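Local coordinates for protein tryptophanyl-tRNA synthetase (Campylobacter jejuni subsp. jejuni, PDB 3TZL) that probably catalyses the ATP-dependent attachment of tryptophan to its cognate tRNA, working as a homodimer that binds tryptophan and adenine nucleotide, at residues 30-35 with 75-80; 64-69 with 202-207; 252-257 with 263-268. All blocks are in the same frame, centred on the assembly; numbering follows the deposited sequence.

How the interactions relate
Interactions 1 and 2 belong to the same nucleotide-binding core and touch: their centres are 19 Å apart, and Phe79 CE2 of strand 78-81 lies 3.7 Å from Leu68 CG of helix 53-70, the element just before it in the chain. Interaction 2 is close to the catalytic centre, with the Ala66 side chain about 12 Å from the bound ADP. Interaction 1 lies away from the annotated sites, although Trp80 in its strand packs on Phe40 of the tryptophan pocket. Interaction 3 is remote: its centre is 38 Å from that of interaction 1 and 27 Å from that of interaction 2, with about 10 Å between nearest atoms in the latter case.

Interaction 1: residues 30-35 with 75-80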
loop_
_atom_site.group_PDB
_atom_site.type_symbol
_atom_site.label_atom_id
_atom_site.label_comp_id
_atom_site.label_asym_id
_atom_site.label_seq_id
_atom_site.Cartn_x
_atom_site.Cartn_y
_atom_site.Cartn_z
ATOM N N ASP B 30 -32.313 -1.569 6.224
ATOM C CA ASP B 30 -33.364 -0.649 6.637
ATOM C C ASP B 30 -32.833 0.762 6.941
ATOM O O ASP B 30 -33.594 1.722 6.963
ATOM C CB ASP B 30 -34.145 -1.204 7.842
ATOM C CG ASP B 30 -34.970 -2.451 7.496
ATOM O OD1 ASP B 30 -35.273 -2.671 6.301
ATOM O OD2 ASP B 30 -35.323 -3.208 8.429
ATOM N N ALA B 31 -31.532 0.893 7.175
ATOM C CA ALA B 31 -30.973 2.210 7.487
ATOM C C ALA B 31 -30.823 3.089 6.240
ATOM O O ALA B 31 -30.624 4.295 6.347
ATOM C CB ALA B 31 -29.636 2.071 8.221
ATOM N N GLN B 32 -30.937 2.481 5.062
ATOM C CA GLN B 32 -30.672 3.168 3.797
ATOM C C GLN B 32 -31.537 4.373 3.498
ATOM O O GLN B 32 -31.039 5.363 2.967
ATOM C CB GLN B 32 -30.785 2.197 2.628
ATOM C CG GLN B 32 -29.644 1.213 2.559
ATOM C CD GLN B 32 -29.794 0.274 1.388
ATOM O OE1 GLN B 32 -29.008 0.316 0.447
ATOM N NE2 GLN B 32 -30.821 -0.569 1.432
ATOM N N GLU B 33 -32.831 4.284 3.802
ATOM C CA GLU B 33 -33.749 5.365 3.465
ATOM C C GLU B 33 -33.408 6.669 4.192
ATOM O O GLU B 33 -33.546 7.753 3.627
ATOM C CB GLU B 33 -35.188 4.953 3.785
ATOM C CG GLU B 33 -35.717 3.820 2.920
ATOM C CD GLU B 33 -37.118 3.393 3.317
ATOM O OE1 GLU B 33 -37.601 3.842 4.376
ATOM O OE2 GLU B 33 -37.734 2.604 2.569
ATOM N N LYS B 34 -32.947 6.564 5.435
ATOM C CA LYS B 34 -32.758 7.751 6.269
ATOM C C LYS B 34 -31.300 8.050 6.621
ATOM O O LYS B 34 -31.005 9.080 7.231
ATOM C CB LYS B 34 -33.618 7.676 7.540
ATOM C CG LYS B 34 -35.101 7.971 7.310
ATOM C CD LYS B 34 -35.797 8.332 8.619
ATOM C CE LYS B 34 -37.280 8.615 8.428
ATOM N NZ LYS B 34 -37.935 8.967 9.723
ATOM N N SER B 35 -30.394 7.158 6.238
ATOM C CA SER B 35 -28.968 7.410 6.417
ATOM C C SER B 35 -28.274 7.512 5.068
ATOM O O SER B 35 -28.776 7.012 4.054
ATOM C CB SER B 35 -28.308 6.311 7.257
ATOM O OG SER B 35 -28.482 6.539 8.647
ATOM N N GLN B 75 -29.091 2.550 -5.820
ATOM C CA GLN B 75 -29.618 3.865 -6.130
ATOM C C GLN B 75 -29.571 4.767 -4.903
ATOM O O GLN B 75 -29.145 5.917 -4.984
ATOM C CB GLN B 75 -31.067 3.734 -6.598
ATOM C CG GLN B 75 -31.604 4.975 -7.262
ATOM C CD GLN B 75 -30.891 5.250 -8.559
ATOM O OE1 GLN B 75 -30.520 4.318 -9.275
ATOM N NE2 GLN B 75 -30.671 6.527 -8.866
ATOM N N LYS B 76 -30.026 4.241 -3.773
ATOM C CA LYS B 76 -30.028 4.981 -2.520
ATOM C C LYS B 76 -28.620 5.095 -1.926
ATOM O O LYS B 76 -28.232 6.153 -1.427
ATOM C CB LYS B 76 -30.941 4.290 -1.512
ATOM C CG LYS B 76 -32.380 4.112 -1.989
ATOM C CD LYS B 76 -33.225 3.327 -0.977
ATOM C CE LYS B 76 -34.728 3.459 -1.274
ATOM N NZ LYS B 76 -35.231 4.873 -1.220
ATOM N N SER B 77 -27.859 4.008 -1.995
ATOM C CA SER B 77 -26.575 3.896 -1.293
ATOM C C SER B 77 -25.399 3.866 -2.250
ATOM O O SER B 77 -25.583 3.800 -3.456
ATOM C CB SER B 77 -26.544 2.608 -0.478
ATOM O OG SER B 77 -27.583 2.584 0.478
ATOM N N VAL B 78 -24.185 3.905 -1.708
ATOM C CA VAL B 78 -22.992 3.764 -2.534
ATOM C C VAL B 78 -22.354 2.440 -2.190
ATOM O O VAL B 78 -21.921 2.234 -1.063
ATOM C CB VAL B 78 -22.024 4.943 -2.366
ATOM C CG1 VAL B 78 -20.762 4.726 -3.172
ATOM C CG2 VAL B 78 -22.729 6.250 -2.790
ATOM N N PHE B 79 -22.349 1.531 -3.166
ATOM C CA PHE B 79 -21.960 0.147 -2.940
ATOM C C PHE B 79 -20.963 -0.330 -3.990
ATOM O O PHE B 79 -21.284 -0.404 -5.167
ATOM C CB PHE B 79 -23.203 -0.733 -2.965
ATOM C CG PHE B 79 -22.920 -2.196 -2.783
ATOM C CD1 PHE B 79 -22.505 -2.689 -1.556
ATOM C CD2 PHE B 79 -23.097 -3.085 -3.836
ATOM C CE1 PHE B 79 -22.255 -4.042 -1.381
ATOM C CE2 PHE B 79 -22.854 -4.445 -3.665
ATOM C CZ PHE B 79 -22.433 -4.920 -2.432
ATOM N N TRP B 80 -19.762 -0.677 -3.555
ATOM C CA TRP B 80 -18.710 -0.991 -4.501
ATOM C C TRP B 80 -17.756 -2.034 -3.958
ATOM O O TRP B 80 -17.841 -2.431 -2.806
ATOM C CB TRP B 80 -17.952 0.288 -4.919
ATOM C CG TRP B 80 -16.976 0.835 -3.919
ATOM C CD1 TRP B 80 -15.616 0.730 -3.963
ATOM C CD2 TRP B 80 -17.282 1.593 -2.735
ATOM N NE1 TRP B 80 -15.057 1.372 -2.880
ATOM C CE2 TRP B 80 -16.059 1.904 -2.110
ATOM C CE3 TRP B 80 -18.472 2.027 -2.140
ATOM C CZ2 TRP B 80 -15.989 2.642 -0.924
ATOM C CZ3 TRP B 80 -18.401 2.757 -0.962
ATOM C CH2 TRP B 80 -17.167 3.053 -0.366
HETATM O O HOH W 1 -28.196 5.183 1.833
#
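Gln32 and Ser77 meet where two neighbouring parallel strands of the Rossmann-type fold begin: Gln32 sits in the turn between helix 18-30 and strand 36-41, and Ser77 just ahead of strand 78-81. Backbone bonds from Val78 and Trp80 to Met37, Met39 and Ile41 join the strands further on.

The direct polar link is one hydrogen bond. Ser77 OG donates to Gln32 OE1 over 2.7 Å, arriving on a lone pair in the carbonyl plane, with a C=O...donor angle of 111°. An extended chain beyond CG (chi2 -180°) carries the Gln32 amide across to the serine. The same oxygen also accepts from Asp73 N, while NE2 donates to Gly71 O and Val29 O; both ends of the amide are therefore occupied, which fixes its rotation and leaves little doubt about which end is oxygen.

Aliphatic contact is slight. The Lys76 chain passes Gln32 at a distance, its CD 4.5 Å from Gln32 CB.

As for charge, Lys76 NZ stays 5.1 Å from Glu33 OE2, too far for a salt bridge, though the opposite charges may attract weakly.

A water adds a second, indirect link. It can donate to Ser35 O at 2.9 Å, though it has more acceptors in reach than protons, and to Ser77 OG at 3.0 Å, so that the hydroxyl gives its proton to Gln32 OE1 and can accept one from the water.

Interaction 2: residues 64-69 with 202-207; sequences AAAFLS and DIFSSE
The ring of Phe204 approaches Ala66 and Ser69 obliquely, neither flat on nor strictly edge on, while one of its faces carries CG2 of the preceding Ile203, 3.4 Å above the plane and over the centre. Tyr284 of helix 278-289 also stacks with this ring and touches both Ala66 and Ser69.

Across the contact, CE2 of Phe204 comes within 3.7 Å of Ala66 CB, and CZ lies 4.2 Å from Ser69 CB. The ring reaches the helix because CG stands anti to the carbonyl carbon of Phe204 (chi1 -61°), and the short alanine lets it come close to the helix backbone, with CZ 4.1 Å from Ala66 CA.

Ser69 presents its CB rather than its hydroxyl: OG turns back along the helix and donates to Ala65 O over 2.7 Å, tilted 34° from the carbonyl plane. Ser69 N reaches that oxygen from the opposite face, so one carbonyl takes two bonds.

In this class I synthetase the contact joins helix 53-70 of the nucleotide-binding fold to the loop after the KMSKS region. Leu16, in the region that matches the HIGH motif, touches Ala66 and is backbone-bonded to Ile203, so it contacts both sides. The Ala66 side chain is about 7 Å from that of Pro12, predicted to bind ATP.

No hydrogen bond crosses between the two segments, so the contact rests on shape and dispersion, and the hydroxyl and N-H of Ser69 are satisfied within its own helix.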
loop_
_atom_site.group_PDB
_atom_site.type_symbol
_atom_site.label_atom_id
_atom_site.label_comp_id
_atom_site.label_asym_id
_atom_site.label_seq_id
_atom_site.Cartn_x
_atom_site.Cartn_y
_atom_site.Cartn_z
ATOM N N ALA B 64 -21.109 -9.659 -3.035
ATOM C CA ALA B 64 -21.804 -8.551 -3.667
ATOM C C ALA B 64 -23.222 -9.005 -4.013
ATOM O O ALA B 64 -24.185 -8.318 -3.682
ATOM C CB ALA B 64 -21.055 -8.084 -4.913
ATOM N N ALA B 65 -23.342 -10.171 -4.649
ATOM C CA ALA B 65 -24.653 -10.735 -5.013
ATOM C C ALA B 65 -25.539 -10.918 -3.788
ATOM O O ALA B 65 -26.731 -10.605 -3.824
ATOM C CB ALA B 65 -24.493 -12.060 -5.746
ATOM N N ALA B 66 -24.959 -11.400 -2.695
ATOM C CA ALA B 66 -25.736 -11.604 -1.474
ATOM C C ALA B 66 -26.284 -10.294 -0.898
ATOM O O ALA B 66 -27.448 -10.213 -0.500
ATOM C CB ALA B 66 -24.906 -12.326 -0.428
ATOM N N PHE B 67 -25.455 -9.258 -0.837
ATOM C CA PHE B 67 -25.930 -8.041 -0.183
ATOM C C PHE B 67 -26.954 -7.311 -1.049
ATOM O O PHE B 67 -27.945 -6.768 -0.555
ATOM C CB PHE B 67 -24.768 -7.148 0.259
ATOM C CG PHE B 67 -23.990 -7.710 1.431
ATOM C CD1 PHE B 67 -24.513 -7.674 2.709
ATOM C CD2 PHE B 67 -22.737 -8.264 1.248
ATOM C CE1 PHE B 67 -23.797 -8.194 3.791
ATOM C CE2 PHE B 67 -22.022 -8.797 2.309
ATOM C CZ PHE B 67 -22.552 -8.756 3.586
ATOM N N LEU B 68 -26.723 -7.313 -2.353
ATOM C CA LEU B 68 -27.705 -6.772 -3.273
ATOM C C LEU B 68 -29.017 -7.535 -3.145
ATOM O O LEU B 68 -30.088 -6.928 -3.027
ATOM C CB LEU B 68 -27.172 -6.826 -4.702
ATOM C CG LEU B 68 -26.055 -5.819 -4.943
ATOM C CD1 LEU B 68 -25.430 -6.047 -6.297
ATOM C CD2 LEU B 68 -26.599 -4.411 -4.844
ATOM N N SER B 69 -28.933 -8.866 -3.136
ATOM C CA SER B 69 -30.134 -9.706 -3.036
ATOM C C SER B 69 -30.960 -9.471 -1.778
ATOM O O SER B 69 -32.183 -9.576 -1.806
ATOM C CB SER B 69 -29.759 -11.179 -3.107
ATOM O OG SER B 69 -29.246 -11.436 -4.385
ATOM N N ASP B 202 -28.789 -21.507 6.825
ATOM C CA ASP B 202 -28.227 -20.685 5.756
ATOM C C ASP B 202 -29.303 -20.104 4.837
ATOM O O ASP B 202 -30.396 -20.665 4.689
ATOM C CB ASP B 202 -27.191 -21.482 4.949
ATOM C CG ASP B 202 -26.057 -22.018 5.821
ATOM O OD1 ASP B 202 -25.718 -21.378 6.833
ATOM O OD2 ASP B 202 -25.511 -23.092 5.498
ATOM N N ILE B 203 -28.972 -18.970 4.230
ATOM C CA ILE B 203 -29.907 -18.205 3.422
ATOM C C ILE B 203 -29.896 -18.656 1.976
ATOM O O ILE B 203 -30.939 -18.735 1.336
ATOM C CB ILE B 203 -29.530 -16.721 3.440
ATOM C CG1 ILE B 203 -29.693 -16.164 4.854
ATOM C CG2 ILE B 203 -30.367 -15.942 2.445
ATOM C CD1 ILE B 203 -29.276 -14.719 4.982
ATOM N N PHE B 204 -28.705 -18.942 1.465
ATOM C CA PHE B 204 -28.529 -19.222 0.054
ATOM C C PHE B 204 -28.125 -20.670 -0.207
ATOM O O PHE B 204 -27.250 -20.941 -1.015
ATOM C CB PHE B 204 -27.512 -18.247 -0.552
ATOM C CG PHE B 204 -27.941 -16.810 -0.460
ATOM C CD1 PHE B 204 -28.998 -16.341 -1.224
ATOM C CD2 PHE B 204 -27.304 -15.934 0.401
ATOM C CE1 PHE B 204 -29.404 -15.023 -1.136
ATOM C CE2 PHE B 204 -27.718 -14.618 0.502
ATOM C CZ PHE B 204 -28.769 -14.166 -0.274
ATOM N N SER B 205 -28.784 -21.595 0.473
ATOM C CA SER B 205 -28.500 -23.006 0.304
ATOM C C SER B 205 -29.553 -23.614 -0.600
ATOM O O SER B 205 -30.503 -22.945 -0.996
ATOM C CB SER B 205 -28.510 -23.696 1.665
ATOM O OG SER B 205 -29.712 -23.410 2.367
ATOM N N SER B 206 -29.378 -24.882 -0.944
ATOM C CA SER B 206 -30.408 -25.601 -1.666
ATOM C C SER B 206 -31.485 -25.955 -0.672
ATOM O O SER B 206 -31.220 -25.997 0.530
ATOM C CB SER B 206 -29.840 -26.892 -2.247
ATOM O OG SER B 206 -29.377 -27.750 -1.217
ATOM N N GLU B 207 -32.686 -26.229 -1.171
ATOM C CA GLU B 207 -33.780 -26.690 -0.330
ATOM C C GLU B 207 -33.421 -27.946 0.447
ATOM O O GLU B 207 -33.910 -28.150 1.558
ATOM C CB GLU B 207 -35.026 -26.942 -1.162
ATOM C CG GLU B 207 -35.650 -25.671 -1.709
ATOM C CD GLU B 207 -37.037 -25.907 -2.256
ATOM O OE1 GLU B 207 -37.613 -26.974 -1.946
ATOM O OE2 GLU B 207 -37.549 -25.035 -2.997
#

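Interaction 3: residues 252-257 with 263-268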
loop_
_atom_site.group_PDB
_atom_site.type_symbol
_atom_site.label_atom_id
_atom_site.label_comp_id
_atom_site.label_asym_id
_atom_site.label_seq_id
_atom_site.Cartn_x
_atom_site.Cartn_y
_atom_site.Cartn_z
ATOM N N GLN B 252 -48.676 -20.083 17.664
ATOM C CA GLN B 252 -48.780 -20.364 19.090
ATOM C C GLN B 252 -50.072 -21.092 19.436
ATOM O O GLN B 252 -50.100 -21.930 20.341
ATOM C CB GLN B 252 -48.672 -19.062 19.868
ATOM C CG GLN B 252 -48.818 -19.195 21.365
ATOM C CD GLN B 252 -48.715 -17.843 22.047
ATOM O OE1 GLN B 252 -48.209 -16.871 21.456
ATOM N NE2 GLN B 252 -49.197 -17.763 23.287
ATOM N N ILE B 253 -51.136 -20.776 18.705
ATOM C CA ILE B 253 -52.417 -21.434 18.922
ATOM C C ILE B 253 -52.259 -22.892 18.525
ATOM O O ILE B 253 -52.786 -23.788 19.194
ATOM C CB ILE B 253 -53.536 -20.776 18.089
ATOM C CG1 ILE B 253 -53.969 -19.451 18.725
ATOM C CG2 ILE B 253 -54.731 -21.696 17.939
ATOM C CD1 ILE B 253 -54.712 -18.528 17.767
ATOM N N ARG B 254 -51.513 -23.123 17.443
ATOM C CA ARG B 254 -51.268 -24.476 16.951
ATOM C C ARG B 254 -50.460 -25.289 17.961
ATOM O O ARG B 254 -50.735 -26.473 18.168
ATOM C CB ARG B 254 -50.592 -24.437 15.574
ATOM C CG ARG B 254 -51.544 -24.022 14.456
ATOM C CD ARG B 254 -50.797 -23.643 13.188
ATOM N NE ARG B 254 -50.113 -24.779 12.582
ATOM C CZ ARG B 254 -49.292 -24.681 11.541
ATOM N NH1 ARG B 254 -49.055 -23.497 10.982
ATOM N NH2 ARG B 254 -48.705 -25.769 11.055
ATOM N N TYR B 255 -49.486 -24.635 18.594
ATOM C CA TYR B 255 -48.708 -25.234 19.684
ATOM C C TYR B 255 -49.567 -25.606 20.889
ATOM O O TYR B 255 -49.565 -26.757 21.326
ATOM C CB TYR B 255 -47.585 -24.293 20.129
ATOM C CG TYR B 255 -46.264 -24.482 19.398
ATOM C CD1 TYR B 255 -45.123 -24.868 20.090
ATOM C CD2 TYR B 255 -46.156 -24.271 18.021
ATOM C CE1 TYR B 255 -43.915 -25.039 19.453
ATOM C CE2 TYR B 255 -44.932 -24.439 17.358
ATOM C CZ TYR B 255 -43.816 -24.828 18.090
ATOM O OH TYR B 255 -42.588 -25.004 17.486
ATOM N N GLU B 256 -50.307 -24.635 21.418
ATOM C CA GLU B 256 -51.144 -24.862 22.597
ATOM C C GLU B 256 -52.295 -25.841 22.345
ATOM O O GLU B 256 -52.746 -26.529 23.263
ATOM C CB GLU B 256 -51.676 -23.530 23.147
ATOM C CG GLU B 256 -50.575 -22.586 23.633
ATOM C CD GLU B 256 -51.109 -21.252 24.126
ATOM O OE1 GLU B 256 -50.307 -20.444 24.642
ATOM O OE2 GLU B 256 -52.327 -21.015 23.997
ATOM N N LYS B 257 -52.771 -25.908 21.106
ATOM C CA LYS B 257 -53.879 -26.798 20.779
ATOM C C LYS B 257 -53.479 -28.275 20.842
ATOM O O LYS B 257 -54.281 -29.125 21.223
ATOM C CB LYS B 257 -54.430 -26.469 19.390
ATOM C CG LYS B 257 -55.632 -27.302 18.990
ATOM C CD LYS B 257 -56.010 -27.063 17.541
ATOM C CE LYS B 257 -57.211 -27.912 17.138
ATOM N NZ LYS B 257 -57.599 -27.694 15.710
ATOM N N GLY B 263 -42.309 -32.587 14.111
ATOM C CA GLY B 263 -41.950 -32.944 12.756
ATOM C C GLY B 263 -42.736 -32.079 11.798
ATOM O O GLY B 263 -42.180 -31.518 10.856
ATOM N N HIS B 264 -44.027 -31.931 12.065
ATOM C CA HIS B 264 -44.837 -31.080 11.225
ATOM C C HIS B 264 -44.488 -29.591 11.356
ATOM O O HIS B 264 -44.491 -28.869 10.366
ATOM C CB HIS B 264 -46.322 -31.297 11.476
ATOM C CG HIS B 264 -47.184 -30.586 10.490
ATOM N ND1 HIS B 264 -47.682 -29.322 10.716
ATOM C CD2 HIS B 264 -47.597 -30.940 9.250
ATOM C CE1 HIS B 264 -48.391 -28.939 9.669
ATOM N NE2 HIS B 264 -48.356 -29.903 8.766
ATOM N N PHE B 265 -44.180 -29.130 12.561
ATOM C CA PHE B 265 -43.744 -27.737 12.725
ATOM C C PHE B 265 -42.437 -27.449 11.970
ATOM O O PHE B 265 -42.255 -26.362 11.421
ATOM C CB PHE B 265 -43.621 -27.364 14.210
ATOM C CG PHE B 265 -44.947 -27.286 14.918
ATOM C CD1 PHE B 265 -46.025 -26.640 14.321
ATOM C CD2 PHE B 265 -45.127 -27.877 16.159
ATOM C CE1 PHE B 265 -47.261 -26.569 14.960
ATOM C CE2 PHE B 265 -46.359 -27.812 16.807
ATOM C CZ PHE B 265 -47.426 -27.159 16.209
ATOM N N LYS B 266 -41.539 -28.427 11.929
ATOM C CA LYS B 266 -40.305 -28.271 11.165
ATOM C C LYS B 266 -40.627 -28.163 9.681
ATOM O O LYS B 266 -40.041 -27.340 8.971
ATOM C CB LYS B 266 -39.357 -29.440 11.417
ATOM C CG LYS B 266 -38.642 -29.364 12.734
ATOM C CD LYS B 266 -37.956 -30.677 13.080
ATOM C CE LYS B 266 -36.762 -30.433 14.018
ATOM N NZ LYS B 266 -36.183 -31.707 14.561
ATOM N N ILE B 267 -41.558 -28.997 9.218
ATOM C CA ILE B 267 -42.026 -28.944 7.835
ATOM C C ILE B 267 -42.552 -27.544 7.517
ATOM O O ILE B 267 -42.223 -26.953 6.477
ATOM C CB ILE B 267 -43.131 -29.989 7.576
ATOM C CG1 ILE B 267 -42.519 -31.393 7.469
ATOM C CG2 ILE B 267 -43.899 -29.644 6.306
ATOM C CD1 ILE B 267 -43.525 -32.488 7.245
ATOM N N TYR B 268 -43.363 -27.027 8.438
ATOM C CA TYR B 268 -43.859 -25.662 8.378
ATOM C C TYR B 268 -42.717 -24.644 8.341
ATOM O O TYR B 268 -42.732 -23.729 7.528
ATOM C CB TYR B 268 -44.782 -25.381 9.571
ATOM C CG TYR B 268 -45.304 -23.964 9.618
ATOM C CD1 TYR B 268 -46.043 -23.444 8.566
ATOM C CD2 TYR B 268 -45.067 -23.145 10.720
ATOM C CE1 TYR B 268 -46.521 -22.141 8.597
ATOM C CE2 TYR B 268 -45.547 -21.845 10.762
ATOM C CZ TYR B 268 -46.275 -21.350 9.696
ATOM O OH TYR B 268 -46.755 -20.058 9.719
#
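Arg254 NH2 forms a salt bridge with Glu260 OE2 in the turn between the helices and lies against the edge of His264, 3.5 Å from CE1, a contact without a hydrogen bond. Both groups meet edge to edge there, each near the plane of the other. The other terminal nitrogen, NH1, stands 3.6 Å above the Tyr268 ring, over its centre. This is a cation-pi contact, with Arg254 CZ 4.5 Å from the Tyr268 centroid and close to the ring normal; the guanidinium comes edge first onto the face instead of lying flat on it. A bend at chi3 (66°) in an otherwise extended side chain turns the head into this position. The same positive group thus meets a carboxylate and an aromatic face, both of which should favour its charge.

Helices 245-257 and 262-276 form an antiparallel helical hairpin, their short segments at 170° with axes 12.2 Å apart, far enough to leave a layer of side chains between the backbones. By analogy with bacterial relatives the pair probably belongs to the helical anticodon-binding part of the enzyme.

Deeper in the hairpin, Tyr255 and Phe265 make an offset stack, centroids 4.2 Å apart and planes 17° from parallel. Tyr255 CE2 lies over the middle of the phenylalanine ring, whereas Phe265 CE2 falls toward the rim of the tyrosine. Phe236 of helix 234-239 meets the Tyr255 ring edge-to-face, tying the hairpin to its neighbour. Phe265 and the arginine chain run past one another, pointing opposite ways, with Phe265 CE1 4.0 Å from Arg254 CB, and the phenylalanine ring edge faces the arginine backbone, CZ standing 3.9 Å from Arg254 O.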